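PDB 3DOA: fibrinogen binding protein from Staphylococcus aureus subsp. aureus Mu50, which probably binds fibrinogen and, as an NFACT-family protein, may act in ribosome-associated quality control as its RqcH relatives do. Local coordinates for residues I26-N31 with P72-V77; N31-M36 with Q46-I51; R57-T62 with D271-F276; R98-I103 with Y114-L119. One frame throughout, in Å; residues are numbered along the deposited sequence.

Contact 1: I26-N31 with P72-V77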
# COMPACT_ATOMS: atom_id res chain seq x y z
N ILE A 26 19.00 -8.79 1.74
CA ILE A 26 18.43 -7.47 1.49
C ILE A 26 19.33 -6.72 0.55
O ILE A 26 20.46 -6.47 0.89
CB ILE A 26 18.23 -6.66 2.79
CG1 ILE A 26 17.46 -7.53 3.80
CG2 ILE A 26 17.50 -5.31 2.49
CD1 ILE A 26 17.05 -6.82 5.09
N ASN A 27 18.83 -6.39 -0.63
CA ASN A 27 19.56 -5.54 -1.53
C ASN A 27 18.86 -4.23 -1.84
O ASN A 27 17.77 -3.98 -1.36
CB ASN A 27 19.87 -6.28 -2.79
CG ASN A 27 20.46 -7.59 -2.53
OD1 ASN A 27 21.66 -7.75 -2.57
ND2 ASN A 27 19.62 -8.55 -2.26
N GLN A 28 19.52 -3.39 -2.63
CA GLN A 28 19.06 -2.05 -2.92
C GLN A 28 19.56 -1.85 -4.32
O GLN A 28 20.69 -1.46 -4.51
CB GLN A 28 19.70 -1.06 -1.92
CG GLN A 28 19.39 0.44 -2.12
CD GLN A 28 20.07 1.32 -1.09
OE1 GLN A 28 20.12 0.97 0.06
NE2 GLN A 28 20.56 2.45 -1.49
N PRO A 29 18.74 -2.14 -5.31
CA PRO A 29 19.27 -2.07 -6.67
C PRO A 29 19.37 -0.68 -7.22
O PRO A 29 19.99 -0.53 -8.26
CB PRO A 29 18.26 -2.86 -7.49
CG PRO A 29 17.31 -3.49 -6.40
CD PRO A 29 17.33 -2.55 -5.30
N ASP A 30 18.76 0.30 -6.53
CA ASP A 30 18.90 1.74 -6.85
C ASP A 30 18.52 2.61 -5.66
O ASP A 30 18.13 2.08 -4.63
CB ASP A 30 18.03 2.11 -8.06
CG ASP A 30 16.54 2.02 -7.77
OD1 ASP A 30 16.09 2.09 -6.59
OD2 ASP A 30 15.78 1.85 -8.73
N ASN A 31 18.56 3.92 -5.81
CA ASN A 31 18.29 4.80 -4.68
C ASN A 31 16.89 4.83 -4.19
O ASN A 31 16.62 5.48 -3.20
CB ASN A 31 18.65 6.22 -5.01
CG ASN A 31 20.11 6.42 -5.10
OD1 ASN A 31 20.67 6.48 -6.21
ND2 ASN A 31 20.78 6.48 -3.91
N PRO A 72 25.02 -0.77 -0.45
CA PRO A 72 25.06 0.54 0.23
C PRO A 72 24.47 0.63 1.64
O PRO A 72 23.67 -0.21 2.06
CB PRO A 72 24.28 1.43 -0.72
CG PRO A 72 23.32 0.52 -1.42
CD PRO A 72 23.94 -0.85 -1.45
N MET A 73 24.86 1.70 2.32
CA MET A 73 24.59 1.99 3.71
C MET A 73 23.22 1.50 4.16
O MET A 73 23.08 0.77 5.15
CB MET A 73 24.74 3.49 3.89
CG MET A 73 24.55 4.06 5.25
SD MET A 73 22.78 4.18 5.71
CE MET A 73 22.24 5.80 5.09
N PHE A 74 22.19 1.90 3.43
CA PHE A 74 20.86 1.72 3.95
C PHE A 74 20.52 0.25 3.98
O PHE A 74 19.91 -0.24 4.94
CB PHE A 74 19.89 2.46 3.11
CG PHE A 74 18.54 2.45 3.65
CD1 PHE A 74 18.22 3.24 4.75
CD2 PHE A 74 17.54 1.69 3.04
CE1 PHE A 74 16.87 3.24 5.28
CE2 PHE A 74 16.20 1.70 3.55
CZ PHE A 74 15.87 2.47 4.66
N ALA A 75 20.93 -0.45 2.94
CA ALA A 75 20.81 -1.91 2.85
C ALA A 75 21.62 -2.56 3.98
O ALA A 75 21.13 -3.49 4.62
CB ALA A 75 21.29 -2.41 1.48
N ARG A 76 22.83 -2.04 4.22
CA ARG A 76 23.69 -2.49 5.33
C ARG A 76 22.90 -2.41 6.65
O ARG A 76 22.72 -3.42 7.37
CB ARG A 76 24.94 -1.64 5.46
CG ARG A 76 26.12 -2.01 4.62
CD ARG A 76 27.38 -1.35 5.23
NE ARG A 76 27.48 0.10 5.02
CZ ARG A 76 27.76 0.68 3.84
NH1 ARG A 76 27.94 -0.06 2.73
NH2 ARG A 76 27.83 2.02 3.73
N VAL A 77 22.39 -1.21 6.93
CA VAL A 77 21.69 -1.02 8.16
C VAL A 77 20.61 -2.05 8.22
O VAL A 77 20.38 -2.66 9.26
CB VAL A 77 21.00 0.30 8.29
CG1 VAL A 77 20.20 0.28 9.57
CG2 VAL A 77 22.00 1.45 8.25
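I26 meets segment 72-77 through its backbone O. This carbonyl O lies 4.2 Å from A75 CB and also makes a weak hydrogen bond to R79, one turn further on. The I26 side chain points toward the same helix and packs further along it, on F78 and L82. N27 turns away and pairs by its backbone with L35 of the next strand. Q28 carries most of the contact. Its CG is anti to the backbone N (chi1 177°) and the chain beyond is extended, which takes the amide across to the start of the helix. The Q28 amide lies against the P72 ring: Q28 CD and Q28 NE2 are each 3.4 Å from P72 CG. Q28 OE1 reaches further in, 3.4 Å from F74 CB and at the edge of the F74 ring, near its plane. The amide and ring planes are 64° apart. From there Q28 OE1 accepts a weak hydrogen bond from A75 N at 3.3 Å. P72 is the N-cap residue of helix 73-82, so A75 N belongs to the first turn, where backbone N-H groups have no helical carbonyl to bind. This outer strand of the four-stranded antiparallel sheet thus lends a side-chain acceptor to a helix that runs nearly antiparallel to it, with the axes 7.6 Å apart. Q28 CB also rests 4.0 Å from A75 CB. At P29 the chain turns a corner and leaves the helix. D30 OD1 is hydrogen-bonded to D32 N and T33 OG1, which probably helps hold the turn into strand 33-40.

Contact 2: N31-M36 with Q46-I51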
# COMPACT_ATOMS: atom_id res chain seq x y z
N ASN A 31 18.56 3.92 -5.81
CA ASN A 31 18.29 4.80 -4.68
C ASN A 31 16.89 4.83 -4.19
O ASN A 31 16.62 5.48 -3.20
CB ASN A 31 18.65 6.22 -5.01
CG ASN A 31 20.11 6.42 -5.10
OD1 ASN A 31 20.67 6.48 -6.21
ND2 ASN A 31 20.78 6.48 -3.91
N ASP A 32 16.00 4.16 -4.90
CA ASP A 32 14.57 4.24 -4.62
C ASP A 32 13.98 2.89 -4.23
O ASP A 32 12.79 2.78 -4.02
CB ASP A 32 13.83 4.78 -5.86
CG ASP A 32 14.15 6.27 -6.16
OD1 ASP A 32 14.00 7.13 -5.24
OD2 ASP A 32 14.54 6.59 -7.33
N THR A 33 14.82 1.87 -4.12
CA THR A 33 14.28 0.54 -4.06
C THR A 33 15.00 -0.40 -3.13
O THR A 33 16.25 -0.50 -3.16
CB THR A 33 14.40 -0.10 -5.39
OG1 THR A 33 13.88 0.79 -6.38
CG2 THR A 33 13.64 -1.42 -5.38
N ILE A 34 14.21 -1.10 -2.33
CA ILE A 34 14.70 -2.16 -1.50
C ILE A 34 14.03 -3.45 -1.90
O ILE A 34 12.81 -3.56 -2.04
CB ILE A 34 14.52 -1.86 0.02
CG1 ILE A 34 15.61 -0.90 0.51
CG2 ILE A 34 14.58 -3.11 0.85
CD1 ILE A 34 17.05 -1.37 0.21
N LEU A 35 14.90 -4.42 -2.05
CA LEU A 35 14.59 -5.77 -2.46
C LEU A 35 14.88 -6.62 -1.25
O LEU A 35 16.00 -6.62 -0.74
CB LEU A 35 15.56 -6.12 -3.58
CG LEU A 35 15.03 -6.98 -4.71
CD1 LEU A 35 13.49 -6.80 -4.90
CD2 LEU A 35 15.86 -6.68 -5.97
N MET A 36 13.89 -7.31 -0.72
CA MET A 36 14.09 -8.00 0.56
C MET A 36 13.72 -9.44 0.31
O MET A 36 12.53 -9.71 0.11
CB MET A 36 13.24 -7.31 1.64
CG MET A 36 12.85 -8.18 2.80
SD MET A 36 12.01 -7.34 4.26
CE MET A 36 12.99 -5.83 4.58
N GLN A 46 11.09 -12.69 -3.49
CA GLN A 46 11.62 -11.31 -3.64
C GLN A 46 10.53 -10.24 -3.42
O GLN A 46 9.68 -10.03 -4.26
CB GLN A 46 12.15 -11.11 -5.05
CG GLN A 46 13.60 -10.87 -5.25
CD GLN A 46 13.97 -10.93 -6.73
OE1 GLN A 46 13.09 -10.79 -7.62
NE2 GLN A 46 15.27 -11.16 -7.03
N LEU A 47 10.60 -9.56 -2.29
CA LEU A 47 9.66 -8.51 -1.89
C LEU A 47 10.26 -7.18 -2.32
O LEU A 47 11.36 -6.83 -1.90
CB LEU A 47 9.51 -8.54 -0.37
CG LEU A 47 8.36 -7.75 0.20
CD1 LEU A 47 7.05 -8.25 -0.36
CD2 LEU A 47 8.36 -7.97 1.67
N LEU A 48 9.57 -6.46 -3.19
CA LEU A 48 10.08 -5.19 -3.65
C LEU A 48 9.31 -4.09 -3.00
O LEU A 48 8.05 -4.11 -2.93
CB LEU A 48 9.99 -5.10 -5.17
CG LEU A 48 10.53 -3.84 -5.88
CD1 LEU A 48 11.03 -4.15 -7.32
CD2 LEU A 48 9.48 -2.77 -5.89
N LEU A 49 10.10 -3.16 -2.49
CA LEU A 49 9.61 -2.03 -1.75
C LEU A 49 10.21 -0.84 -2.46
O LEU A 49 11.40 -0.66 -2.38
CB LEU A 49 10.08 -2.09 -0.28
CG LEU A 49 9.66 -3.27 0.66
CD1 LEU A 49 10.79 -4.26 0.91
CD2 LEU A 49 9.21 -2.79 2.02
N SER A 50 9.41 -0.07 -3.21
CA SER A 50 9.92 1.08 -3.97
C SER A 50 9.34 2.30 -3.38
O SER A 50 8.22 2.34 -3.03
CB SER A 50 9.55 1.07 -5.48
OG SER A 50 10.47 1.88 -6.27
N ILE A 51 10.14 3.32 -3.35
CA ILE A 51 9.84 4.55 -2.67
C ILE A 51 9.77 5.59 -3.82
O ILE A 51 9.70 6.79 -3.58
CB ILE A 51 11.05 4.80 -1.72
CG1 ILE A 51 10.94 5.94 -0.73
CG2 ILE A 51 12.36 5.16 -2.54
CD1 ILE A 51 12.48 6.57 -0.47
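L49 and I34 form the apolar centre on one face of this strand pair. L49 CD1 lies 4.0 Å from I34 CG2 and also 4.0 Å from M36 CB, so one methyl branch serves two residues of the opposite strand. M36 and L47 extend this face, with their CB atoms 4.4 Å apart. On the other face L35 CD1 sits 3.9 Å from L48 CB and also meets the aliphatic CG of Q46. T33 CG2, anti to the backbone N, rests 4.0 Å from L48 CG. Between the faces runs a regular antiparallel ladder. I34 and L49 form a hydrogen-bonded pair, with I34 N to L49 O and L49 N to I34 O both 2.8 Å. M36 and L47 form the next one. Its L47 N lies 43° above the carbonyl plane of M36, while M36 N lies in the carbonyl plane of L47. T33 with S50 and L35 with L48 are non-hydrogen-bonded pairs. Polar groups gather at the start of strand 33-40, beside the end of strand 43-50. T33 OG1 is 3.6 Å from S50 OG, but its hydrogen bond goes to D30. Beyond them D32 O lies near I51 N, although the placing of this oxygen is doubtful. The pair is a beta hairpin with a tight turn, and it fills the middle of the four-stranded sheet. Strand 22-30 flanks it beside L35, and strand 57-61 beside L48. Helix 73-82 lies over the I34 and M36 face through F74, F78 and L82.

Contact 3: R57-T62 with D271-F276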
# COMPACT_ATOMS: atom_id res chain seq x y z
N ARG A 57 5.48 1.63 -4.39
CA ARG A 57 4.66 0.40 -4.35
C ARG A 57 5.31 -0.75 -3.55
O ARG A 57 6.49 -0.68 -3.21
CB ARG A 57 4.46 -0.11 -5.77
CG ARG A 57 5.71 -0.61 -6.46
CD ARG A 57 5.41 -0.92 -7.89
NE ARG A 57 6.46 -1.65 -8.57
CZ ARG A 57 7.58 -1.10 -9.04
NH1 ARG A 57 7.85 0.21 -8.96
NH2 ARG A 57 8.45 -1.90 -9.64
N LEU A 58 4.55 -1.83 -3.35
CA LEU A 58 4.97 -3.01 -2.61
C LEU A 58 4.48 -4.28 -3.31
O LEU A 58 3.28 -4.45 -3.54
CB LEU A 58 4.43 -2.95 -1.17
CG LEU A 58 4.47 -4.27 -0.36
CD1 LEU A 58 5.93 -4.62 0.09
CD2 LEU A 58 3.51 -4.14 0.81
N GLN A 59 5.38 -5.18 -3.64
CA GLN A 59 4.92 -6.32 -4.38
C GLN A 59 5.95 -7.43 -4.20
O GLN A 59 7.05 -7.16 -3.74
CB GLN A 59 4.79 -5.86 -5.85
CG GLN A 59 5.93 -6.32 -6.76
CD GLN A 59 6.03 -5.58 -8.08
OE1 GLN A 59 6.05 -4.36 -8.14
NE2 GLN A 59 6.18 -6.34 -9.14
N LEU A 60 5.59 -8.66 -4.53
CA LEU A 60 6.58 -9.68 -4.83
C LEU A 60 6.91 -9.58 -6.31
O LEU A 60 6.04 -9.30 -7.07
CB LEU A 60 6.02 -11.07 -4.56
CG LEU A 60 6.03 -11.57 -3.12
CD1 LEU A 60 5.78 -10.40 -2.16
CD2 LEU A 60 4.99 -12.64 -2.99
N THR A 61 8.12 -9.90 -6.72
CA THR A 61 8.43 -9.83 -8.13
C THR A 61 9.34 -10.91 -8.59
O THR A 61 9.72 -11.77 -7.83
CB THR A 61 9.10 -8.53 -8.45
OG1 THR A 61 9.45 -8.53 -9.84
CG2 THR A 61 10.34 -8.40 -7.66
N THR A 62 9.69 -10.85 -9.86
CA THR A 62 10.64 -11.77 -10.47
C THR A 62 11.71 -10.96 -11.16
O THR A 62 11.41 -10.04 -11.88
CB THR A 62 9.97 -12.64 -11.45
OG1 THR A 62 8.96 -13.38 -10.77
CG2 THR A 62 10.97 -13.58 -12.00
N ASP A 271 2.08 -10.37 -10.34
CA ASP A 271 2.14 -10.46 -11.78
C ASP A 271 1.70 -9.13 -12.43
O ASP A 271 2.39 -8.59 -13.30
CB ASP A 271 1.19 -11.56 -12.23
CG ASP A 271 1.72 -12.94 -11.95
OD1 ASP A 271 2.90 -13.04 -11.62
OD2 ASP A 271 0.99 -13.94 -12.07
N LEU A 272 0.53 -8.63 -12.01
CA LEU A 272 -0.02 -7.42 -12.61
C LEU A 272 1.04 -6.32 -12.57
O LEU A 272 1.38 -5.75 -13.58
CB LEU A 272 -1.29 -7.00 -11.86
CG LEU A 272 -1.92 -5.63 -12.16
CD1 LEU A 272 -2.28 -5.60 -13.63
CD2 LEU A 272 -3.13 -5.32 -11.23
N LEU A 273 1.59 -6.08 -11.39
CA LEU A 273 2.64 -5.08 -11.22
C LEU A 273 3.93 -5.43 -12.01
O LEU A 273 4.49 -4.56 -12.69
CB LEU A 273 2.93 -4.87 -9.73
CG LEU A 273 2.11 -3.90 -8.87
CD1 LEU A 273 0.89 -3.37 -9.57
CD2 LEU A 273 1.72 -4.57 -7.53
N ASP A 274 4.40 -6.67 -11.93
CA ASP A 274 5.61 -7.05 -12.67
C ASP A 274 5.53 -6.50 -14.11
O ASP A 274 6.48 -5.89 -14.62
CB ASP A 274 5.79 -8.60 -12.70
CG ASP A 274 6.79 -9.14 -11.63
OD1 ASP A 274 7.48 -8.33 -10.98
OD2 ASP A 274 6.91 -10.39 -11.46
N ARG A 275 4.39 -6.70 -14.75
CA ARG A 275 4.19 -6.26 -16.11
C ARG A 275 4.15 -4.76 -16.18
O ARG A 275 4.99 -4.12 -16.81
CB ARG A 275 2.88 -6.85 -16.64
CG ARG A 275 2.59 -6.55 -18.09
CD ARG A 275 1.69 -5.34 -18.20
NE ARG A 275 0.86 -5.42 -19.41
CZ ARG A 275 1.17 -4.91 -20.61
NH1 ARG A 275 2.32 -4.24 -20.81
NH2 ARG A 275 0.33 -5.09 -21.63
N PHE A 276 3.19 -4.18 -15.50
CA PHE A 276 2.98 -2.77 -15.60
C PHE A 276 4.21 -1.88 -15.41
O PHE A 276 4.24 -0.77 -15.91
CB PHE A 276 1.95 -2.37 -14.58
CG PHE A 276 1.48 -0.98 -14.75
CD1 PHE A 276 0.32 -0.71 -15.45
CD2 PHE A 276 2.17 0.07 -14.20
CE1 PHE A 276 -0.14 0.60 -15.59
CE2 PHE A 276 1.72 1.36 -14.34
CZ PHE A 276 0.58 1.64 -15.02
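The Q59 and L273 side chains pass in opposite senses. Q59 CB meets L273 CD2 at 3.7 Å, while Q59 OE1 lies back over L273 CB at 3.5 Å. Strand and helix cross at 91°, so the contact is small and rests mostly on a few side chains. The Q59 chain is extended beyond CG. R57 NE donates to Q59 OE1 at 2.8 Å, close to the line of the carbonyl and in the guanidinium plane. With OE1 held in this way, Q59 NE2 faces the D274 carboxylate, 3.0 Å from D274 OD1. The amide and carboxylate planes are 50° apart. T61 and T62 both meet D274 at about a right angle. T62 N makes a weak hydrogen bond to D274 OD2 at 3.2 Å, with a bent N-H...O angle of 122°. T61 OG1 is modelled too close to D274 OD1 for its detail to be trusted. L273 also packs on M11 of helix 5-15, which Q59 touches too. Nearby, L60 N is bound by the side chain of N270, so helix 269-276 also reaches the backbone of this outermost strand. The contact therefore joins the edge of the N-terminal sheet to a helix about 210 residues later in the chain. The chemistry is mixed: one leucine against the aliphatic part of a glutamine, then an aspartate among polar groups. R57 NH2 stays 6.6 Å from D274 OD1, too distant for a salt bridge; R57 instead makes a cation-pi contact with Y277. Across the two segments, the only hydrogen bond assigned to D274 is the weak one from T62 N.

Contact 4: R98-I103 with Y114-L119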
# COMPACT_ATOMS: atom_id res chain seq x y z
N ARG A 98 -0.03 2.55 3.81
CA ARG A 98 0.97 2.24 4.78
C ARG A 98 0.96 0.75 5.18
O ARG A 98 -0.07 0.18 5.61
CB ARG A 98 0.71 3.07 6.00
CG ARG A 98 1.21 4.44 5.85
CD ARG A 98 0.54 5.43 6.80
NE ARG A 98 1.07 5.40 8.16
CZ ARG A 98 0.32 5.53 9.26
NH1 ARG A 98 -0.99 5.68 9.17
NH2 ARG A 98 0.89 5.50 10.47
N ILE A 99 2.12 0.14 5.03
CA ILE A 99 2.34 -1.21 5.44
C ILE A 99 3.54 -1.22 6.45
O ILE A 99 4.55 -0.51 6.28
CB ILE A 99 2.66 -2.14 4.26
CG1 ILE A 99 1.72 -1.86 3.07
CG2 ILE A 99 2.56 -3.61 4.70
CD1 ILE A 99 2.25 -0.86 2.01
N GLU A 100 3.34 -2.04 7.49
CA GLU A 100 4.24 -2.27 8.56
C GLU A 100 4.50 -3.77 8.64
O GLU A 100 3.57 -4.59 8.83
CB GLU A 100 3.60 -1.76 9.83
CG GLU A 100 3.59 -0.28 9.87
CD GLU A 100 3.49 0.33 11.28
OE1 GLU A 100 3.58 -0.37 12.32
OE2 GLU A 100 3.34 1.56 11.31
N ILE A 101 5.78 -4.12 8.45
CA ILE A 101 6.23 -5.47 8.64
C ILE A 101 7.01 -5.50 9.93
O ILE A 101 7.95 -4.71 10.11
CB ILE A 101 7.19 -5.94 7.56
CG1 ILE A 101 6.62 -5.61 6.17
CG2 ILE A 101 7.46 -7.43 7.75
CD1 ILE A 101 7.68 -5.50 5.12
N ASP A 102 6.62 -6.46 10.78
CA ASP A 102 7.14 -6.70 12.13
C ASP A 102 8.11 -7.86 12.10
O ASP A 102 7.75 -9.01 11.82
CB ASP A 102 5.98 -7.03 13.05
CG ASP A 102 5.23 -5.78 13.55
OD1 ASP A 102 5.57 -4.59 13.21
OD2 ASP A 102 4.26 -6.01 14.32
N ILE A 103 9.37 -7.56 12.38
CA ILE A 103 10.41 -8.60 12.42
C ILE A 103 10.98 -8.75 13.85
O ILE A 103 11.14 -7.77 14.58
CB ILE A 103 11.50 -8.36 11.37
CG1 ILE A 103 10.88 -8.35 9.94
CG2 ILE A 103 12.58 -9.45 11.48
CD1 ILE A 103 11.57 -7.46 8.91
N TYR A 114 13.42 -6.47 18.44
CA TYR A 114 12.14 -6.36 17.81
C TYR A 114 12.18 -5.08 16.93
O TYR A 114 12.40 -3.98 17.42
CB TYR A 114 11.05 -6.25 18.88
CG TYR A 114 10.67 -7.58 19.53
CD1 TYR A 114 11.03 -7.87 20.83
CD2 TYR A 114 9.94 -8.56 18.83
CE1 TYR A 114 10.66 -9.08 21.43
CE2 TYR A 114 9.58 -9.74 19.38
CZ TYR A 114 9.93 -10.01 20.70
OH TYR A 114 9.60 -11.22 21.30
N ARG A 115 11.99 -5.28 15.63
CA ARG A 115 12.00 -4.22 14.58
C ARG A 115 10.69 -4.16 13.75
O ARG A 115 10.03 -5.19 13.57
CB ARG A 115 13.13 -4.52 13.64
CG ARG A 115 14.43 -4.62 14.33
CD ARG A 115 14.80 -3.32 14.97
NE ARG A 115 16.13 -3.28 15.60
CZ ARG A 115 16.31 -3.06 16.90
NH1 ARG A 115 15.27 -2.90 17.74
NH2 ARG A 115 17.55 -3.03 17.35
N THR A 116 10.33 -2.95 13.29
CA THR A 116 9.26 -2.75 12.31
C THR A 116 9.75 -1.96 11.11
O THR A 116 10.33 -0.87 11.26
CB THR A 116 8.14 -1.98 12.91
OG1 THR A 116 7.55 -2.78 13.92
CG2 THR A 116 7.10 -1.65 11.88
N VAL A 117 9.55 -2.53 9.91
CA VAL A 117 9.74 -1.80 8.65
C VAL A 117 8.40 -1.14 8.24
O VAL A 117 7.38 -1.83 8.15
CB VAL A 117 10.20 -2.75 7.57
CG1 VAL A 117 10.26 -2.03 6.20
CG2 VAL A 117 11.56 -3.35 7.97
N ILE A 118 8.41 0.18 8.05
CA ILE A 118 7.23 0.96 7.64
C ILE A 118 7.41 1.51 6.18
O ILE A 118 8.31 2.31 5.90
CB ILE A 118 7.01 2.14 8.56
CG1 ILE A 118 7.24 1.72 10.02
CG2 ILE A 118 5.62 2.66 8.37
CD1 ILE A 118 6.64 2.71 11.08
N LEU A 119 6.57 1.03 5.25
CA LEU A 119 6.49 1.59 3.89
C LEU A 119 5.27 2.51 3.84
O LEU A 119 4.14 2.08 4.16
CB LEU A 119 6.40 0.49 2.84
CG LEU A 119 6.38 0.96 1.37
CD1 LEU A 119 7.61 1.77 0.95
CD2 LEU A 119 6.19 -0.22 0.43
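The E100 and I118 side chains run alongside one another in the same sense. E100 CG is anti to its carbonyl carbon (chi1 -73°) and the chain beyond is extended, so it follows I118 with E100 CG 3.9 Å from I118 CG2. At its end E100 OE2 is 3.5 Å from I118 CD1 and forms a salt bridge with R135. D102 and T116 are likewise paired on this face. D102 CG and T116 OG1 each stand anti to their own carbonyl carbon, and T116 OG1 donates to D102 OD1 at 2.8 Å. The hydroxyl comes from 42° above the carboxylate plane. The other carboxylate oxygen, D102 OD2, is bridged to K91. The opposite face is mostly apolar. Here the CG1 branches of I99 and I103 carry the methyls that meet the other strand: I99 CD1 lies 4.3 Å from L119 CD2, and I103 CD1 lies 4.2 Å from V117 CG2. R115 starts on this face, at its end, but bends at chi2 (-63°), and its NE bonds H81 of helix 73-82. L82 of the same helix packs on I103 and V117. Six backbone hydrogen bonds join the strands through the pairs I99 with L119, I101 with V117 and I103 with R115; I101 N to V117 O, at 2.8 Å, is representative. The two strands are a beta hairpin in the five-stranded antiparallel sheet. E100, D102, T116 and I118 line one face. From the other, I99, I101 and L119 pack on L58, L47 and L49 of the four-stranded sheet, so two antiparallel sheets meet through their apolar sides.

Overall arrangement
Contacts 1, 2 and 3 all reach the four-stranded sheet. They follow its order from strand 22-30, through the hairpin of contact 2, to strand 57-61. Contacts 1 and 2 share N31 and have centres about 9 Å apart; the centres of contacts 2 and 3 are about 11 Å apart. Contact 4 lies in the separate five-stranded sheet, with its centre about 14 Å from that of contact 2. The sheets meet where L119 packs on L49 and L58, and I101 on L47. Helix 73-82 comes between the two sheets in sequence and touches both. Contacts 1, 2 and 4 all lie in the N-terminal half, while contact 3 ties it to the C-terminal end of the modelled chain.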